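Local coordinates for protein endoglucanase (Uncultured bacterium, PDB 3X17) that hydrolyses internal beta-1,4-glucosidic bonds of cellulose as a glycoside hydrolase family 9 endoglucanase carrying an N-terminal Ig-like domain, at residues Asp336-Trp348 with Tyr356-Pro369. Sequence-based numbering, arbitrary orientation.
Sequences DADDRFWAAVELW and YHDYIARMARTGLP. With CA (calcium ion), chain E.
Ile360 enters a hole formed by Phe341, Ala344, Val345 and Trp348, a knob-into-hole contact between consecutive helices of the family 9 domain, whose fold is an (alpha/alpha)6 barrel. The axes of helices 337-348 and 356-366 run 140° apart in direction and approach to 8.3 Å, consistent with a splayed antiparallel pair. With CG1 of Ile360 anti to its carbonyl carbon (chi1 -57°), CD1 reaches CG2 of Val345 at 3.8 Å.

Aromatic contacts flank this knob. CB of Leu347 stands 3.6 Å from the Tyr356 ring centroid, almost on the ring normal, which identifies a CH-pi contact. The His357 ring turns an edge to the face of the Trp348 six-membered ring, their planes 63° apart, while CB of His357 lies over the adjoining five-membered ring, a CH-pi contact. Toward the start of helix 337-348, Pro369 CD lies over one Phe341 face, 3.9 Å from the centroid, and Val345 CG2 lies over the opposite face. Met363 SD approaches that ring obliquely, 5.2 Å from its centroid, a Met-aromatic contact.

About one helical turn before Phe341, Asp338 links the packing to a calcium site completed by Asp333, Asp335, Val377 and a water. Its CB rests 3.8 Å from Pro369 CB. Asp338 OD1 and Asp339 OD2 bind calcium at 2.4 and 2.2 Å.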
loop_
_atom_site.group_PDB
_atom_site.type_symbol
_atom_site.label_atom_id
_atom_site.label_comp_id
_atom_site.label_asym_id
_atom_site.label_seq_id
_atom_site.Cartn_x
_atom_site.Cartn_y
_atom_site.Cartn_z
ATOM N N ASP A 336 12.702 -7.609 -15.859
ATOM C CA ASP A 336 12.626 -6.162 -15.993
ATOM C C ASP A 336 11.702 -5.658 -17.105
ATOM O O ASP A 336 11.637 -4.449 -17.375
ATOM C CB ASP A 336 14.031 -5.553 -16.123
ATOM C CG ASP A 336 14.680 -5.807 -17.485
ATOM O OD1 ASP A 336 13.991 -6.310 -18.397
ATOM O OD2 ASP A 336 15.865 -5.423 -17.666
ATOM N N ALA A 337 11.038 -6.574 -17.806
ATOM C CA ALA A 337 10.242 -6.167 -18.993
ATOM C C ALA A 337 8.987 -5.377 -18.593
ATOM O O ALA A 337 8.625 -4.396 -19.253
ATOM C CB ALA A 337 9.846 -7.423 -19.871
ATOM N N ASP A 338 8.345 -5.787 -17.502
ATOM C CA ASP A 338 7.200 -5.060 -17.013
ATOM C C ASP A 338 7.579 -3.691 -16.476
ATOM O O ASP A 338 6.835 -2.719 -16.659
ATOM C CB ASP A 338 6.352 -5.878 -16.014
ATOM C CG ASP A 338 7.168 -6.479 -14.891
ATOM O OD1 ASP A 338 8.265 -5.960 -14.588
ATOM O OD2 ASP A 338 6.700 -7.478 -14.298
ATOM N N ASP A 339 8.741 -3.617 -15.830
ATOM C CA ASP A 339 9.327 -2.332 -15.416
ATOM C C ASP A 339 9.734 -1.433 -16.591
ATOM O O ASP A 339 9.447 -0.230 -16.579
ATOM C CB ASP A 339 10.518 -2.586 -14.475
ATOM C CG ASP A 339 10.191 -3.627 -13.420
ATOM O OD1 ASP A 339 9.561 -3.260 -12.424
ATOM O OD2 ASP A 339 10.557 -4.815 -13.569
ATOM N N ARG A 340 10.372 -2.002 -17.626
ATOM C CA ARG A 340 10.689 -1.195 -18.826
ATOM C C ARG A 340 9.443 -0.694 -19.552
ATOM O O ARG A 340 9.387 0.462 -19.983
ATOM C CB ARG A 340 11.583 -1.942 -19.823
ATOM C CG ARG A 340 12.941 -2.334 -19.294
ATOM C CD ARG A 340 13.709 -3.166 -20.345
ATOM N NE ARG A 340 14.969 -3.688 -19.830
ATOM C CZ ARG A 340 16.175 -3.382 -20.307
ATOM N NH1 ARG A 340 16.311 -2.545 -21.320
ATOM N NH2 ARG A 340 17.252 -3.921 -19.756
ATOM N N PHE A 341 8.451 -1.564 -19.717
ATOM C CA PHE A 341 7.161 -1.134 -20.281
ATOM C C PHE A 341 6.663 0.117 -19.540
ATOM O O PHE A 341 6.369 1.164 -20.154
ATOM C CB PHE A 341 6.143 -2.278 -20.156
ATOM C CG PHE A 341 4.712 -1.878 -20.462
ATOM C CD1 PHE A 341 4.263 -1.816 -21.773
ATOM C CD2 PHE A 341 3.827 -1.561 -19.433
ATOM C CE1 PHE A 341 2.943 -1.498 -22.064
ATOM C CE2 PHE A 341 2.498 -1.261 -19.714
ATOM C CZ PHE A 341 2.075 -1.175 -21.045
ATOM N N TRP A 342 6.616 0.023 -18.207
ATOM C CA TRP A 342 6.064 1.112 -17.390
ATOM C C TRP A 342 6.864 2.396 -17.575
ATOM O O TRP A 342 6.309 3.468 -17.763
ATOM C CB TRP A 342 6.022 0.695 -15.925
ATOM C CG TRP A 342 5.632 1.792 -14.983
ATOM C CD1 TRP A 342 4.652 2.721 -15.163
ATOM C CD2 TRP A 342 6.085 1.941 -13.635
ATOM N NE1 TRP A 342 4.523 3.501 -14.036
ATOM C CE2 TRP A 342 5.392 3.040 -13.080
ATOM C CE3 TRP A 342 7.074 1.304 -12.870
ATOM C CZ2 TRP A 342 5.698 3.557 -11.810
ATOM C CZ3 TRP A 342 7.398 1.833 -11.619
ATOM C CH2 TRP A 342 6.688 2.932 -11.092
ATOM N N ALA A 343 8.184 2.270 -17.569
ATOM C CA ALA A 343 9.042 3.424 -17.801
ATOM C C ALA A 343 8.810 4.020 -19.190
ATOM O O ALA A 343 8.672 5.239 -19.329
ATOM C CB ALA A 343 10.532 3.045 -17.586
ATOM N N ALA A 344 8.768 3.167 -20.213
ATOM C CA ALA A 344 8.408 3.628 -21.571
ATOM C C ALA A 344 7.106 4.427 -21.646
ATOM O O ALA A 344 7.076 5.517 -22.213
ATOM C CB ALA A 344 8.403 2.464 -22.587
ATOM N N VAL A 345 6.041 3.902 -21.059
ATOM C CA VAL A 345 4.756 4.617 -21.022
ATOM C C VAL A 345 4.914 5.998 -20.402
ATOM O O VAL A 345 4.548 6.994 -21.018
ATOM C CB VAL A 345 3.674 3.806 -20.247
ATOM C CG1 VAL A 345 2.429 4.662 -19.993
ATOM C CG2 VAL A 345 3.302 2.548 -21.044
ATOM N N GLU A 346 5.457 6.060 -19.183
ATOM C CA GLU A 346 5.539 7.342 -18.447
ATOM C C GLU A 346 6.412 8.383 -19.175
ATOM O O GLU A 346 6.078 9.567 -19.240
ATOM C CB GLU A 346 6.045 7.124 -17.021
ATOM C CG GLU A 346 5.235 6.095 -16.239
ATOM C CD GLU A 346 3.748 6.458 -16.101
ATOM O OE1 GLU A 346 3.339 7.577 -16.494
ATOM O OE2 GLU A 346 2.999 5.653 -15.515
ATOM N N LEU A 347 7.513 7.930 -19.755
ATOM C CA LEU A 347 8.352 8.820 -20.536
ATOM C C LEU A 347 7.632 9.291 -21.805
ATOM O O LEU A 347 7.741 10.458 -22.180
ATOM C CB LEU A 347 9.694 8.147 -20.877
ATOM C CG LEU A 347 10.724 8.294 -19.735
ATOM C CD1 LEU A 347 11.827 7.235 -19.815
ATOM C CD2 LEU A 347 11.307 9.701 -19.771
ATOM N N TRP A 348 6.984 8.355 -22.501
ATOM C CA TRP A 348 6.135 8.691 -23.648
ATOM C C TRP A 348 5.079 9.740 -23.296
ATOM O O TRP A 348 4.852 10.684 -24.063
ATOM C CB TRP A 348 5.447 7.445 -24.220
ATOM C CG TRP A 348 4.552 7.793 -25.383
ATOM C CD1 TRP A 348 4.922 8.451 -26.538
ATOM C CD2 TRP A 348 3.134 7.634 -25.456
ATOM N NE1 TRP A 348 3.827 8.669 -27.332
ATOM C CE2 TRP A 348 2.712 8.194 -26.691
ATOM C CE3 TRP A 348 2.187 7.021 -24.635
ATOM C CZ2 TRP A 348 1.391 8.159 -27.112
ATOM C CZ3 TRP A 348 0.864 7.004 -25.048
ATOM C CH2 TRP A 348 0.478 7.568 -26.272
ATOM N N TYR A 356 10.109 6.403 -27.120
ATOM C CA TYR A 356 9.437 5.697 -26.034
ATOM C C TYR A 356 8.238 4.866 -26.522
ATOM O O TYR A 356 8.080 3.709 -26.133
ATOM C CB TYR A 356 9.030 6.666 -24.903
ATOM C CG TYR A 356 10.175 7.535 -24.437
ATOM C CD1 TYR A 356 11.355 6.960 -23.974
ATOM C CD2 TYR A 356 10.156 8.902 -24.640
ATOM C CE1 TYR A 356 12.429 7.732 -23.604
ATOM C CE2 TYR A 356 11.256 9.690 -24.299
ATOM C CZ TYR A 356 12.377 9.095 -23.785
ATOM O OH TYR A 356 13.458 9.854 -23.435
ATOM N N HIS A 357 7.421 5.431 -27.410
ATOM C CA HIS A 357 6.273 4.672 -27.952
ATOM C C HIS A 357 6.703 3.485 -28.831
ATOM O O HIS A 357 6.070 2.432 -28.806
ATOM C CB HIS A 357 5.270 5.571 -28.688
ATOM C CG HIS A 357 3.999 4.868 -29.042
ATOM N ND1 HIS A 357 2.882 4.908 -28.235
ATOM C CD2 HIS A 357 3.723 3.972 -30.020
ATOM C CE1 HIS A 357 1.964 4.089 -28.712
ATOM N NE2 HIS A 357 2.446 3.514 -29.800
ATOM N N ASP A 358 7.806 3.649 -29.558
ATOM C CA ASP A 358 8.416 2.543 -30.301
ATOM C C ASP A 358 8.649 1.334 -29.404
ATOM O O ASP A 358 8.345 0.194 -29.786
ATOM C CB ASP A 358 9.747 2.962 -30.957
ATOM C CG ASP A 358 9.552 3.875 -32.178
ATOM O OD1 ASP A 358 8.414 4.021 -32.655
ATOM O OD2 ASP A 358 10.535 4.515 -32.622
ATOM N N TYR A 359 9.191 1.568 -28.208
ATOM C CA TYR A 359 9.452 0.448 -27.317
ATOM C C TYR A 359 8.136 -0.239 -26.994
ATOM O O TYR A 359 8.018 -1.468 -27.061
ATOM C CB TYR A 359 10.172 0.886 -26.034
ATOM C CG TYR A 359 10.523 -0.276 -25.116
ATOM C CD1 TYR A 359 9.622 -0.722 -24.176
ATOM C CD2 TYR A 359 11.737 -0.957 -25.238
ATOM C CE1 TYR A 359 9.898 -1.766 -23.346
ATOM C CE2 TYR A 359 12.009 -2.044 -24.430
ATOM C CZ TYR A 359 11.087 -2.416 -23.464
ATOM O OH TYR A 359 11.325 -3.467 -22.615
ATOM N N ILE A 360 7.116 0.566 -26.709
ATOM C CA ILE A 360 5.802 0.020 -26.371
ATOM C C ILE A 360 5.239 -0.827 -27.528
ATOM O O ILE A 360 4.831 -1.967 -27.317
ATOM C CB ILE A 360 4.814 1.107 -25.958
ATOM C CG1 ILE A 360 5.371 1.915 -24.766
ATOM C CG2 ILE A 360 3.478 0.486 -25.596
ATOM C CD1 ILE A 360 4.623 3.258 -24.506
ATOM N N ALA A 361 5.298 -0.287 -28.743
ATOM C CA ALA A 361 4.742 -0.972 -29.926
ATOM C C ALA A 361 5.482 -2.275 -30.230
ATOM O O ALA A 361 4.862 -3.288 -30.536
ATOM C CB ALA A 361 4.749 -0.031 -31.164
ATOM N N ARG A 362 6.802 -2.256 -30.079
ATOM C CA ARG A 362 7.632 -3.458 -30.197
ATOM C C ARG A 362 7.184 -4.538 -29.211
ATOM O O ARG A 362 6.959 -5.707 -29.599
ATOM C CB ARG A 362 9.108 -3.107 -29.987
ATOM C CG ARG A 362 10.097 -4.244 -30.256
ATOM C CD ARG A 362 11.569 -3.833 -29.938
ATOM N NE ARG A 362 11.751 -2.378 -29.877
ATOM C CZ ARG A 362 12.545 -1.739 -29.008
ATOM N NH1 ARG A 362 13.267 -2.424 -28.120
ATOM N NH2 ARG A 362 12.622 -0.408 -29.028
ATOM N N MET A 363 7.018 -4.148 -27.946
ATOM C CA MET A 363 6.510 -5.090 -26.945
ATOM C C MET A 363 5.123 -5.575 -27.282
ATOM O O MET A 363 4.803 -6.723 -27.020
ATOM C CB MET A 363 6.506 -4.519 -25.524
ATOM C CG MET A 363 6.725 -5.608 -24.476
ATOM S SD MET A 363 6.537 -5.073 -22.757
ATOM C CE MET A 363 8.238 -4.640 -22.349
ATOM N N ALA A 364 4.281 -4.679 -27.787
ATOM C CA ALA A 364 2.897 -5.047 -28.115
ATOM C C ALA A 364 2.840 -6.173 -29.173
ATOM O O ALA A 364 1.964 -7.046 -29.111
ATOM C CB ALA A 364 2.103 -3.833 -28.578
ATOM N N ARG A 365 3.847 -6.217 -30.047
ATOM C CA ARG A 365 3.990 -7.318 -31.001
ATOM C C ARG A 365 4.293 -8.696 -30.387
ATOM O O ARG A 365 3.836 -9.720 -30.899
ATOM C CB ARG A 365 5.019 -6.970 -32.081
ATOM C CG ARG A 365 4.406 -6.596 -33.428
ATOM C CD ARG A 365 5.459 -6.043 -34.379
ATOM N NE ARG A 365 5.416 -4.579 -34.480
ATOM C CZ ARG A 365 6.444 -3.768 -34.214
ATOM N NH1 ARG A 365 7.618 -4.271 -33.845
ATOM N NH2 ARG A 365 6.300 -2.450 -34.317
ATOM N N THR A 366 5.070 -8.742 -29.311
ATOM C CA THR A 366 5.495 -10.037 -28.768
ATOM C C THR A 366 4.758 -10.437 -27.496
ATOM O O THR A 366 4.682 -11.629 -27.151
ATOM C CB THR A 366 7.019 -10.105 -28.548
ATOM O OG1 THR A 366 7.484 -8.871 -27.986
ATOM C CG2 THR A 366 7.744 -10.353 -29.880
ATOM N N GLY A 367 4.156 -9.453 -26.830
ATOM C CA GLY A 367 3.359 -9.726 -25.637
ATOM C C GLY A 367 3.547 -8.620 -24.615
ATOM O O GLY A 367 4.671 -8.261 -24.291
ATOM N N LEU A 368 2.448 -7.980 -24.231
ATOM C CA LEU A 368 2.501 -6.944 -23.209
ATOM C C LEU A 368 2.704 -7.615 -21.858
ATOM O O LEU A 368 2.391 -8.789 -21.700
ATOM C CB LEU A 368 1.193 -6.166 -23.193
ATOM C CG LEU A 368 0.876 -5.335 -24.431
ATOM C CD1 LEU A 368 -0.604 -4.905 -24.413
ATOM C CD2 LEU A 368 1.807 -4.145 -24.546
ATOM N N PRO A 369 3.219 -6.866 -20.874
ATOM C CA PRO A 369 3.383 -7.395 -19.515
ATOM C C PRO A 369 2.045 -7.935 -19.028
ATOM O O PRO A 369 1.008 -7.397 -19.415
ATOM C CB PRO A 369 3.736 -6.136 -18.704
ATOM C CG PRO A 369 4.345 -5.200 -19.681
ATOM C CD PRO A 369 3.660 -5.457 -20.990
HETATM CA CA CA E . 9.692 -6.744 -12.806
HETATM O O HOH W 1 8.374 -8.796 -13.305
#